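Local coordinates for protein alpha-1,3-glucanase (Paenibacillus glycanilyticus, PDB 6K0P) that hydrolyses, in its native form, the alpha-1,3-glucosidic linkages of alpha-1,3-glucan as a member of glycoside hydrolase family 87, at residues N29-G33 with G61-T67; G43-A49 with A132-Y136; V89-D94 with K152-D158; G99-V103 with D138-M142. The protein carries 1 engineered substitution. All coordinates share one frame; numbering follows the deposited sequence. Where two conformers were deposited one is given.

Interaction 1. Residues N29-G33 with G61-T67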
# COMPACT_ATOMS: atom_id res chain seq x y z
N ASN A 29 2.85 7.30 -25.32
CA ASN A 29 1.42 7.10 -25.51
C ASN A 29 0.82 8.30 -26.23
O ASN A 29 0.72 9.40 -25.66
CB ASN A 29 0.72 6.92 -24.16
CG ASN A 29 1.09 5.63 -23.50
OD1 ASN A 29 1.69 4.74 -24.11
ND2 ASN A 29 0.72 5.51 -22.23
N ALA A 30 0.37 8.09 -27.46
CA ALA A 30 -0.30 9.16 -28.17
C ALA A 30 -1.58 9.54 -27.45
O ALA A 30 -2.30 8.68 -26.92
CB ALA A 30 -0.61 8.74 -29.60
N THR A 31 -1.87 10.83 -27.41
CA THR A 31 -3.11 11.29 -26.83
C THR A 31 -3.52 12.59 -27.50
O THR A 31 -2.67 13.38 -27.92
CB THR A 31 -3.01 11.46 -25.30
OG1 THR A 31 -4.30 11.80 -24.78
CG2 THR A 31 -2.02 12.56 -24.92
N ASN A 32 -4.83 12.78 -27.62
CA ASN A 32 -5.40 14.09 -27.94
C ASN A 32 -6.08 14.71 -26.73
O ASN A 32 -6.83 15.68 -26.89
CB ASN A 32 -6.34 14.02 -29.14
CG ASN A 32 -7.55 13.14 -28.88
OD1 ASN A 32 -7.64 12.50 -27.85
ND2 ASN A 32 -8.48 13.12 -29.83
N GLY A 33 -5.84 14.18 -25.53
CA GLY A 33 -6.37 14.73 -24.30
C GLY A 33 -5.35 15.60 -23.60
O GLY A 33 -4.35 16.02 -24.18
N GLY A 61 -14.34 11.48 -28.35
CA GLY A 61 -13.24 11.22 -29.24
C GLY A 61 -11.87 11.37 -28.62
O GLY A 61 -10.87 11.01 -29.25
N GLU A 62 -11.77 11.90 -27.40
CA GLU A 62 -10.48 12.00 -26.74
C GLU A 62 -10.04 10.63 -26.23
O GLU A 62 -10.86 9.84 -25.75
CB GLU A 62 -10.50 13.06 -25.63
CG GLU A 62 -10.57 14.46 -26.22
CD GLU A 62 -10.36 15.58 -25.22
OE1 GLU A 62 -10.06 15.33 -24.04
OE2 GLU A 62 -10.51 16.74 -25.66
N TYR A 63 -8.75 10.35 -26.37
CA TYR A 63 -8.24 9.01 -26.10
C TYR A 63 -6.83 9.12 -25.54
O TYR A 63 -6.15 10.15 -25.70
CB TYR A 63 -8.19 8.17 -27.39
CG TYR A 63 -7.18 8.69 -28.38
CD1 TYR A 63 -7.53 9.67 -29.30
CD2 TYR A 63 -5.86 8.26 -28.36
CE1 TYR A 63 -6.60 10.18 -30.20
CE2 TYR A 63 -4.92 8.77 -29.25
CZ TYR A 63 -5.30 9.73 -30.15
OH TYR A 63 -4.37 10.24 -31.04
N VAL A 64 -6.37 8.04 -24.94
CA VAL A 64 -4.95 7.82 -24.70
C VAL A 64 -4.62 6.42 -25.19
O VAL A 64 -5.37 5.48 -24.93
CB VAL A 64 -4.55 8.04 -23.23
CG1 VAL A 64 -5.50 7.31 -22.29
CG2 VAL A 64 -3.10 7.62 -23.00
N GLU A 65 -3.53 6.29 -25.94
CA GLU A 65 -3.18 5.04 -26.62
C GLU A 65 -2.00 4.40 -25.91
O GLU A 65 -0.88 4.94 -25.94
CB GLU A 65 -2.84 5.33 -28.08
CG GLU A 65 -2.54 4.09 -28.90
CD GLU A 65 -2.23 4.42 -30.34
OE1 GLU A 65 -1.16 5.02 -30.59
OE2 GLU A 65 -3.06 4.11 -31.21
N PHE A 66 -2.24 3.24 -25.30
CA PHE A 66 -1.18 2.43 -24.71
C PHE A 66 -0.70 1.40 -25.72
O PHE A 66 -1.40 1.06 -26.68
CB PHE A 66 -1.72 1.65 -23.49
CG PHE A 66 -2.18 2.52 -22.35
CD1 PHE A 66 -3.46 3.04 -22.34
CD2 PHE A 66 -1.35 2.77 -21.27
CE1 PHE A 66 -3.90 3.82 -21.28
CE2 PHE A 66 -1.78 3.54 -20.21
CZ PHE A 66 -3.06 4.07 -20.22
N THR A 67 0.50 0.88 -25.48
CA THR A 67 1.04 -0.23 -26.28
C THR A 67 1.43 -1.35 -25.34
O THR A 67 2.23 -1.15 -24.42
CB THR A 67 2.24 0.22 -27.10
OG1 THR A 67 1.85 1.30 -27.96
CG2 THR A 67 2.75 -0.93 -27.97
O HOH W 1 1.88 2.15 -23.20
O HOH W 2 0.85 5.73 -29.00
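A30 and E65 share the one backbone-to-backbone hydrogen bond of this contact: E65 N donates to A30 O over 2.9 Å, almost in line with the carbonyl bond. V64 CA turns its hydrogen to the same oxygen, and T31 and V64 form a single beta bridge, so the loop runs antiparallel to the strand only briefly.

Side chains bonded to backbone carry the rest. With OG1 anti to the backbone N (chi1 -175°), T31 donates to Y63 O at 2.6 Å; the same OG1 accepts from G33 N at 2.9 Å, closing an ST turn. The amide of N32 works at both ends. Its OD1 takes Y63 N in the carbonyl plane at 2.8 Å, while ND2 gives a straight bond to G61 O at 3.2 Å, arriving from above that carbonyl's plane. Two such bonds fix the rotation of the amide, whose CG lies 3.4 Å from Y63 CE1.

At the other end, N29 ND2 sits 3.6 Å from F66 CD2 and is itself bonded to A24 O. One water joins N29 OD1 to T67 N, and a second connects A30 N with E65 OE1.

The arrangement is that of a loop laid along an outermost strand, 63-67, of the four-stranded antiparallel sheet in domain D1, which belongs to the galactose-binding-domain clan.

Interaction 2. Residues G43-A49 with A132-Y136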
# COMPACT_ATOMS: atom_id res chain seq x y z
N GLY A 43 -5.64 15.81 -2.71
CA GLY A 43 -6.87 16.47 -3.12
C GLY A 43 -6.80 17.05 -4.52
O GLY A 43 -7.65 17.88 -4.88
N ASP A 44 -5.83 16.64 -5.32
CA ASP A 44 -5.60 17.17 -6.65
C ASP A 44 -5.48 16.01 -7.63
O ASP A 44 -4.89 14.98 -7.29
CB ASP A 44 -4.29 17.97 -6.63
CG ASP A 44 -4.02 18.68 -7.92
OD1 ASP A 44 -3.39 18.08 -8.82
OD2 ASP A 44 -4.43 19.85 -8.02
N TYR A 45 -6.02 16.17 -8.84
CA TYR A 45 -5.99 15.06 -9.80
C TYR A 45 -4.59 14.71 -10.28
O TYR A 45 -4.36 13.57 -10.71
CB TYR A 45 -6.95 15.31 -10.98
CG TYR A 45 -8.40 15.31 -10.54
CD1 TYR A 45 -9.05 14.12 -10.18
CD2 TYR A 45 -9.10 16.50 -10.46
CE1 TYR A 45 -10.36 14.14 -9.75
CE2 TYR A 45 -10.43 16.52 -10.04
CZ TYR A 45 -11.05 15.34 -9.69
OH TYR A 45 -12.36 15.39 -9.27
N ALA A 46 -3.64 15.65 -10.25
CA ALA A 46 -2.25 15.28 -10.53
C ALA A 46 -1.58 14.75 -9.28
O ALA A 46 -0.97 13.66 -9.31
CB ALA A 46 -1.47 16.49 -11.07
N GLY A 47 -1.70 15.49 -8.18
CA GLY A 47 -1.00 15.11 -6.96
C GLY A 47 -1.34 13.72 -6.46
O GLY A 47 -0.50 13.07 -5.83
N GLU A 48 -2.55 13.25 -6.73
CA GLU A 48 -2.99 11.93 -6.27
C GLU A 48 -2.80 10.83 -7.30
O GLU A 48 -3.10 9.67 -7.00
CB GLU A 48 -4.45 11.97 -5.82
CG GLU A 48 -4.68 12.82 -4.57
CD GLU A 48 -5.96 12.48 -3.85
OE1 GLU A 48 -6.67 11.55 -4.28
OE2 GLU A 48 -6.27 13.15 -2.83
N ALA A 49 -2.33 11.16 -8.49
CA ALA A 49 -2.14 10.17 -9.53
C ALA A 49 -0.81 9.43 -9.35
O ALA A 49 0.15 9.95 -8.79
CB ALA A 49 -2.13 10.85 -10.91
N ALA A 132 -12.48 17.44 -1.23
CA ALA A 132 -12.44 16.03 -1.61
C ALA A 132 -11.00 15.56 -1.77
O ALA A 132 -10.19 16.22 -2.42
CB ALA A 132 -13.18 15.83 -2.93
N TYR A 133 -10.71 14.39 -1.20
CA TYR A 133 -9.43 13.70 -1.33
C TYR A 133 -9.71 12.28 -1.78
O TYR A 133 -10.87 11.86 -1.87
CB TYR A 133 -8.70 13.66 0.02
CG TYR A 133 -8.40 15.03 0.59
CD1 TYR A 133 -9.32 15.69 1.39
CD2 TYR A 133 -7.19 15.66 0.33
CE1 TYR A 133 -9.04 16.96 1.92
CE2 TYR A 133 -6.90 16.92 0.85
CZ TYR A 133 -7.83 17.55 1.64
OH TYR A 133 -7.54 18.80 2.15
N TRP A 134 -8.65 11.52 -2.05
CA TRP A 134 -8.78 10.11 -2.43
C TRP A 134 -9.68 9.96 -3.66
O TRP A 134 -10.71 9.28 -3.66
CB TRP A 134 -9.28 9.24 -1.26
CG TRP A 134 -8.36 9.17 -0.08
CD1 TRP A 134 -7.32 10.01 0.23
CD2 TRP A 134 -8.40 8.18 0.95
NE1 TRP A 134 -6.73 9.60 1.41
CE2 TRP A 134 -7.37 8.48 1.86
CE3 TRP A 134 -9.22 7.07 1.19
CZ2 TRP A 134 -7.14 7.70 3.00
CZ3 TRP A 134 -8.98 6.29 2.31
CH2 TRP A 134 -7.94 6.61 3.20
N LEU A 135 -9.25 10.62 -4.73
CA LEU A 135 -10.09 10.88 -5.90
C LEU A 135 -10.09 9.75 -6.91
O LEU A 135 -11.02 9.67 -7.71
CB LEU A 135 -9.59 12.15 -6.60
CG LEU A 135 -9.48 13.39 -5.71
CD1 LEU A 135 -8.69 14.48 -6.43
CD2 LEU A 135 -10.87 13.89 -5.35
N TYR A 136 -9.08 8.89 -6.90
CA TYR A 136 -8.93 7.84 -7.90
C TYR A 136 -9.56 6.53 -7.44
O TYR A 136 -9.66 6.24 -6.25
CB TYR A 136 -7.44 7.63 -8.24
CG TYR A 136 -6.95 8.72 -9.16
CD1 TYR A 136 -7.10 8.61 -10.53
CD2 TYR A 136 -6.41 9.90 -8.65
CE1 TYR A 136 -6.72 9.62 -11.39
CE2 TYR A 136 -6.00 10.92 -9.51
CZ TYR A 136 -6.16 10.77 -10.87
OH TYR A 136 -5.78 11.77 -11.74
O HOH W 3 -10.33 18.08 -4.40
O HOH W 4 -6.38 8.94 -4.93
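E48 drives its carboxylate into the turn at W134 and L135 and collects two backbone N-H groups there and a third, G43 N, from its own loop. Its CG lies anti to the carbonyl carbon (chi1 -67°) and the chain is extended beyond it, which brings the carboxylate across. OE1 accepts from L135 N on its syn side, 2.8 Å away, and OE2 uses its syn lone pair for W134 N at 3.0 Å. From the anti side OE2 also takes G43 N, at 2.7 Å; a water adds a further bond to OE1. With a leucine in place of E48, the N-H groups of G43, W134 and L135 would probably lose their common acceptor.

The loop itself is shaped by D44, whose OD1 accepts from A46 N, an Asx turn, and also from G47 N; a type I beta turn from A46 to A49 overlaps it. That turn leads to the calcium site of domain D1, where S50, S53 and D168 are among the ligands and the side chain of A49 lies about 4 Å from the metal.

The third direct hydrogen bond across the contact is short: Y136 OH donates to Y45 O at 2.5 Å, the oxygen lying in the plane of the Y136 ring at its edge. S54 OG is bonded to the same hydroxyl.

Apolar contacts close the centre. L135 CD1 sits over one face of the Y45 ring, 3.9 Å from its centroid, a CH-pi contact; the Y45 ring is also stacked with Y166. A49 CB rests against Y136 CZ.

Interaction 3. Residues V89-D94 with K152-D158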
# COMPACT_ATOMS: atom_id res chain seq x y z
N VAL A 89 -16.21 4.00 -19.95
CA VAL A 89 -15.23 4.52 -20.89
C VAL A 89 -14.84 3.34 -21.78
O VAL A 89 -14.92 2.18 -21.36
CB VAL A 89 -14.02 5.19 -20.20
CG1 VAL A 89 -13.13 4.15 -19.52
CG2 VAL A 89 -13.22 6.03 -21.20
N SER A 90 -14.47 3.63 -23.02
CA SER A 90 -14.34 2.58 -24.02
C SER A 90 -12.90 2.10 -24.19
O SER A 90 -11.94 2.86 -24.00
CB SER A 90 -14.85 3.08 -25.36
OG SER A 90 -16.21 3.43 -25.24
N ILE A 91 -12.76 0.83 -24.56
CA ILE A 91 -11.46 0.23 -24.83
C ILE A 91 -11.43 -0.29 -26.25
O ILE A 91 -12.39 -0.92 -26.71
CB ILE A 91 -11.07 -0.86 -23.80
CG1 ILE A 91 -9.67 -1.41 -24.10
CG2 ILE A 91 -12.10 -1.99 -23.76
CD1 ILE A 91 -9.11 -2.32 -22.98
N TYR A 92 -10.33 -0.01 -26.95
CA TYR A 92 -10.10 -0.41 -28.33
C TYR A 92 -8.80 -1.20 -28.41
O TYR A 92 -7.84 -0.93 -27.67
CB TYR A 92 -9.90 0.83 -29.22
CG TYR A 92 -11.15 1.62 -29.53
CD1 TYR A 92 -11.83 2.31 -28.54
CD2 TYR A 92 -11.63 1.70 -30.83
CE1 TYR A 92 -12.97 3.05 -28.84
CE2 TYR A 92 -12.76 2.43 -31.14
CZ TYR A 92 -13.43 3.09 -30.14
OH TYR A 92 -14.55 3.81 -30.47
N ALA A 93 -8.76 -2.18 -29.32
CA ALA A 93 -7.55 -2.93 -29.63
C ALA A 93 -7.26 -2.74 -31.11
O ALA A 93 -8.10 -3.08 -31.96
CB ALA A 93 -7.71 -4.42 -29.32
N ASP A 94 -6.09 -2.17 -31.41
CA ASP A 94 -5.67 -1.87 -32.79
C ASP A 94 -6.76 -1.13 -33.56
O ASP A 94 -7.04 -1.41 -34.73
CB ASP A 94 -5.20 -3.13 -33.52
CG ASP A 94 -3.95 -3.71 -32.92
OD1 ASP A 94 -3.14 -2.94 -32.34
OD2 ASP A 94 -3.76 -4.94 -33.01
N LYS A 152 -1.98 -2.00 -29.80
CA LYS A 152 -2.38 -0.67 -29.34
C LYS A 152 -3.69 -0.81 -28.57
O LYS A 152 -4.72 -1.18 -29.15
CB LYS A 152 -2.59 0.27 -30.52
CG LYS A 152 -1.33 0.60 -31.31
CD LYS A 152 -0.22 1.09 -30.41
CE LYS A 152 0.85 1.84 -31.23
NZ LYS A 152 2.21 1.68 -30.65
N ILE A 153 -3.66 -0.52 -27.27
CA ILE A 153 -4.84 -0.55 -26.43
C ILE A 153 -5.20 0.90 -26.14
O ILE A 153 -4.47 1.60 -25.42
CB ILE A 153 -4.61 -1.34 -25.14
CG1 ILE A 153 -4.33 -2.82 -25.44
CG2 ILE A 153 -5.81 -1.19 -24.19
CD1 ILE A 153 -5.51 -3.56 -26.07
N LYS A 154 -6.30 1.36 -26.72
CA LYS A 154 -6.70 2.76 -26.63
C LYS A 154 -7.86 2.87 -25.65
O LYS A 154 -8.82 2.09 -25.72
CB LYS A 154 -7.09 3.26 -28.02
CG LYS A 154 -7.55 4.70 -28.07
CD LYS A 154 -7.68 5.19 -29.52
CE LYS A 154 -8.69 4.36 -30.31
NZ LYS A 154 -9.17 5.18 -31.47
N ILE A 155 -7.75 3.80 -24.70
CA ILE A 155 -8.85 4.16 -23.82
C ILE A 155 -9.45 5.42 -24.40
O ILE A 155 -8.74 6.42 -24.54
CB ILE A 155 -8.35 4.40 -22.39
CG1 ILE A 155 -7.58 3.19 -21.87
CG2 ILE A 155 -9.52 4.76 -21.47
CD1 ILE A 155 -8.41 1.90 -21.83
N GLN A 156 -10.72 5.38 -24.77
CA GLN A 156 -11.32 6.47 -25.53
C GLN A 156 -12.71 6.79 -24.99
O GLN A 156 -13.49 5.89 -24.65
CB GLN A 156 -11.41 6.11 -27.01
CG GLN A 156 -12.02 7.17 -27.91
CD GLN A 156 -11.73 6.90 -29.37
OE1 GLN A 156 -10.59 6.99 -29.80
NE2 GLN A 156 -12.76 6.56 -30.13
N LYS A 157 -13.01 8.08 -24.91
CA LYS A 157 -14.30 8.56 -24.43
C LYS A 157 -15.23 8.73 -25.62
O LYS A 157 -15.12 9.72 -26.36
CB LYS A 157 -14.11 9.87 -23.66
CG LYS A 157 -15.11 10.07 -22.54
CD LYS A 157 -14.84 11.38 -21.78
CE LYS A 157 -15.41 12.56 -22.54
NZ LYS A 157 -16.89 12.56 -22.62
N ASP A 158 -16.13 7.78 -25.82
CA ASP A 158 -17.05 7.80 -26.95
C ASP A 158 -18.39 8.38 -26.51
O ASP A 158 -18.63 8.65 -25.33
CB ASP A 158 -17.23 6.38 -27.52
CG ASP A 158 -16.02 5.90 -28.31
OD1 ASP A 158 -15.25 6.74 -28.80
OD2 ASP A 158 -15.86 4.66 -28.46
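Y92 gives up the most surface here, its ring lying back across the strand 152-156 with K154 beside it and D158 at its far end. The hydroxyl donates to D158 OD2 at 2.5 Å, with that oxygen in the ring plane at the edge and the carboxylate turned 81° to the ring. D158 is steadied in turn, since Q156 NE2 bonds to its OD1 at 2.8 Å, straight and in the amide plane.

K154 runs alongside Y92. A bend at chi3 (60°) carries its end over the ring face, where CE makes a CH-pi contact and NZ, 4.5 Å from the Y92 centroid, a cation-pi one. NZ also bonds to Q156 OE1 at 2.8 Å and makes a second cation-pi contact with Y63, so the ammonium is held from several directions.

S90 pairs through its backbone with Q156: S90 N donates to Q156 O, and Q156 N returns a bond to S90 O at 2.9 Å. Its OG turns elsewhere, to D161 and K100. Y92 and K154 form the next hydrogen-bonded pair. Just past the last bridged pair, D94 N donates to K152 O and its OD1 accepts from K152 N at 2.9 Å.

I91, A93, I153 and I155 share the reverse face, I91 CD1 touching I153 CG2 at 3.7 Å; I91 and I153 reach F75, and I155 reaches L77, of strand 72-80. This is an antiparallel ladder between the two inner strands of a four-stranded sheet, polar on one face and packed on the other against the second sheet of a beta-sandwich.

Interaction 4. Residues G99-V103 with D138-M142. With GLC (alpha-D-glucopyranose), chain D; GLC (alpha-D-glucopyranose), chain B.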
# COMPACT_ATOMS: atom_id res chain seq x y z
N GLY A 99 -14.89 -3.03 -25.93
CA GLY A 99 -15.71 -3.11 -24.74
C GLY A 99 -15.74 -1.79 -24.00
O GLY A 99 -15.30 -0.74 -24.51
N LYS A 100 -16.28 -1.86 -22.79
CA LYS A 100 -16.45 -0.69 -21.95
C LYS A 100 -16.09 -1.05 -20.52
O LYS A 100 -16.53 -2.08 -20.00
CB LYS A 100 -17.89 -0.17 -22.03
CG LYS A 100 -18.18 0.49 -23.39
CD LYS A 100 -19.48 1.24 -23.44
CE LYS A 100 -19.72 1.77 -24.85
NZ LYS A 100 -18.95 3.02 -25.14
N PHE A 101 -15.26 -0.22 -19.90
CA PHE A 101 -15.03 -0.33 -18.46
C PHE A 101 -16.22 0.27 -17.73
O PHE A 101 -16.79 1.28 -18.15
CB PHE A 101 -13.82 0.50 -18.06
CG PHE A 101 -12.49 -0.10 -18.44
CD1 PHE A 101 -11.84 -1.00 -17.60
CD2 PHE A 101 -11.89 0.26 -19.63
CE1 PHE A 101 -10.61 -1.53 -17.96
CE2 PHE A 101 -10.65 -0.26 -19.99
CZ PHE A 101 -10.01 -1.16 -19.15
N ASN A 102 -16.56 -0.33 -16.59
CA ASN A 102 -17.53 0.24 -15.66
C ASN A 102 -16.75 1.10 -14.68
O ASN A 102 -16.05 0.58 -13.80
CB ASN A 102 -18.27 -0.90 -14.95
CG ASN A 102 -19.29 -0.41 -13.92
OD1 ASN A 102 -19.06 0.55 -13.19
ND2 ASN A 102 -20.42 -1.09 -13.84
N VAL A 103 -16.84 2.42 -14.84
CA VAL A 103 -16.12 3.37 -14.01
C VAL A 103 -17.09 3.99 -13.02
O VAL A 103 -18.27 4.19 -13.31
CB VAL A 103 -15.38 4.45 -14.83
CG1 VAL A 103 -14.29 3.80 -15.68
CG2 VAL A 103 -16.35 5.22 -15.72
N ASP A 138 -10.68 2.31 -9.39
CA ASP A 138 -10.26 1.35 -10.40
C ASP A 138 -11.47 0.72 -11.08
O ASP A 138 -12.52 0.52 -10.47
CB ASP A 138 -9.45 0.21 -9.79
CG ASP A 138 -8.10 0.64 -9.26
OD1 ASP A 138 -7.70 1.83 -9.43
OD2 ASP A 138 -7.43 -0.23 -8.67
N ALA A 139 -11.28 0.37 -12.35
CA ALA A 139 -12.25 -0.42 -13.10
C ALA A 139 -11.55 -1.64 -13.67
O ALA A 139 -10.44 -1.54 -14.20
CB ALA A 139 -12.86 0.39 -14.24
N GLN A 140 -12.19 -2.81 -13.56
CA GLN A 140 -11.61 -4.08 -13.97
C GLN A 140 -12.39 -4.65 -15.15
O GLN A 140 -13.63 -4.62 -15.16
CB GLN A 140 -11.66 -5.10 -12.82
CG GLN A 140 -10.95 -4.67 -11.53
CD GLN A 140 -11.74 -3.66 -10.70
OE1 GLN A 140 -12.97 -3.64 -10.73
NE2 GLN A 140 -11.02 -2.80 -9.98
N LEU A 141 -11.67 -5.18 -16.15
CA LEU A 141 -12.32 -5.67 -17.36
C LEU A 141 -11.51 -6.79 -17.98
O LEU A 141 -10.30 -6.67 -18.14
CB LEU A 141 -12.46 -4.53 -18.37
CG LEU A 141 -13.26 -4.84 -19.64
CD1 LEU A 141 -14.72 -5.02 -19.29
CD2 LEU A 141 -13.09 -3.69 -20.65
N MET A 142 -12.18 -7.88 -18.35
CA MET A 142 -11.55 -8.96 -19.09
C MET A 142 -12.15 -9.01 -20.49
O MET A 142 -13.36 -8.85 -20.66
CB MET A 142 -11.72 -10.31 -18.39
CG MET A 142 -11.11 -11.51 -19.13
SD MET A 142 -10.84 -12.94 -18.05
CE MET A 142 -11.50 -12.26 -16.54
C1 GLC D . -18.19 -7.17 -10.74
C2 GLC D . -18.55 -5.81 -10.17
C3 GLC D . -18.59 -4.66 -11.18
C4 GLC D . -17.41 -4.79 -12.09
C5 GLC D . -17.50 -6.12 -12.77
C6 GLC D . -16.44 -6.31 -13.84
O1 GLC D . -19.29 -7.72 -11.30
O2 GLC D . -19.75 -5.93 -9.45
O3 GLC D . -18.32 -3.46 -10.50
O4 GLC D . -17.48 -3.78 -13.05
O5 GLC D . -17.23 -7.06 -11.77
O6 GLC D . -15.12 -6.18 -13.37
C1 GLC B . -19.46 -2.55 -10.38
C2 GLC B . -19.02 -1.19 -9.86
C3 GLC B . -18.79 -1.19 -8.35
C4 GLC B . -20.06 -1.72 -7.70
C5 GLC B . -20.46 -3.04 -8.33
C6 GLC B . -21.72 -3.54 -7.64
O2 GLC B . -17.90 -0.73 -10.59
O3 GLC B . -18.63 0.13 -7.96
O4 GLC B . -19.90 -1.94 -6.31
O5 GLC B . -20.64 -2.92 -9.73
O6 GLC B . -22.82 -2.70 -7.96
O HOH W 5 -15.13 -2.20 -13.11
O HOH W 6 -15.63 -2.92 -16.04
O HOH W 7 -15.21 0.82 -11.04
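L141 reaches across to F101 from its first side-chain carbon onward. CB stands 3.5 Å from F101 CE1, close to the ring's rim. With CG anti to the backbone N (chi1 -174°), the branch is carried on over the ring: CD2 sits above its centre, 4.0 Å from the centroid, an almost perfectly placed CH-pi contact, and it also touches I91 CG2. The other methyl, CD1, ends against K100 O at 3.5 Å. Two residues earlier, A139 CB touches both F101 CD1 and V103 CG1, and comes within 3.2 Å of N102 O.

These two strands belong to different sheets of the domain D1 beta-sandwich. Strand 96-104 pairs with 86-93, strand 137-143 with 72-80, and the short segments run 149° apart without a direct hydrogen bond between them. Waters span the strands here instead: one accepts from N102 N and donates to Q140 O, another links N102 O with Q140 N.

The second of these waters also lies within hydrogen-bonding distance of O4 of the chain D glucose, so the edge becomes a binding site for the bound nigerose. Q140 O accepts directly from O6 of that glucose at 2.8 Å, and N102 CB lies against its O4. N102 OD1 accepts a weak bond from O2 of the chain B glucose at 3.1 Å. A glycine at N102 would probably leave that O2 without its side-chain acceptor and open a gap beside O4. E218 and K106 supply further hydrogen bonds to the sugar.

All four contacts lie in domain D1. Interactions 1, 3 and 4 share its four-stranded antiparallel sheet, ordered 63-67, 152-156, 86-93, 96-104: interaction 1 covers one outermost strand, interaction 3 joins the inner pair and interaction 4 takes the other outermost strand to the facing sheet. Centres of 1 and 3 are 8 Å apart, linked by T67 OG1 to K152 NZ; those of 3 and 4 are 11 Å apart. Interaction 2, its centre 20 to 23 Å from those of the others, stands near the calcium ion. In sequence, 1 and 2 alternate their segments, while both of 4 fall between those of 3. The domain thus connects calcium site and sugar-binding edge through one sandwich.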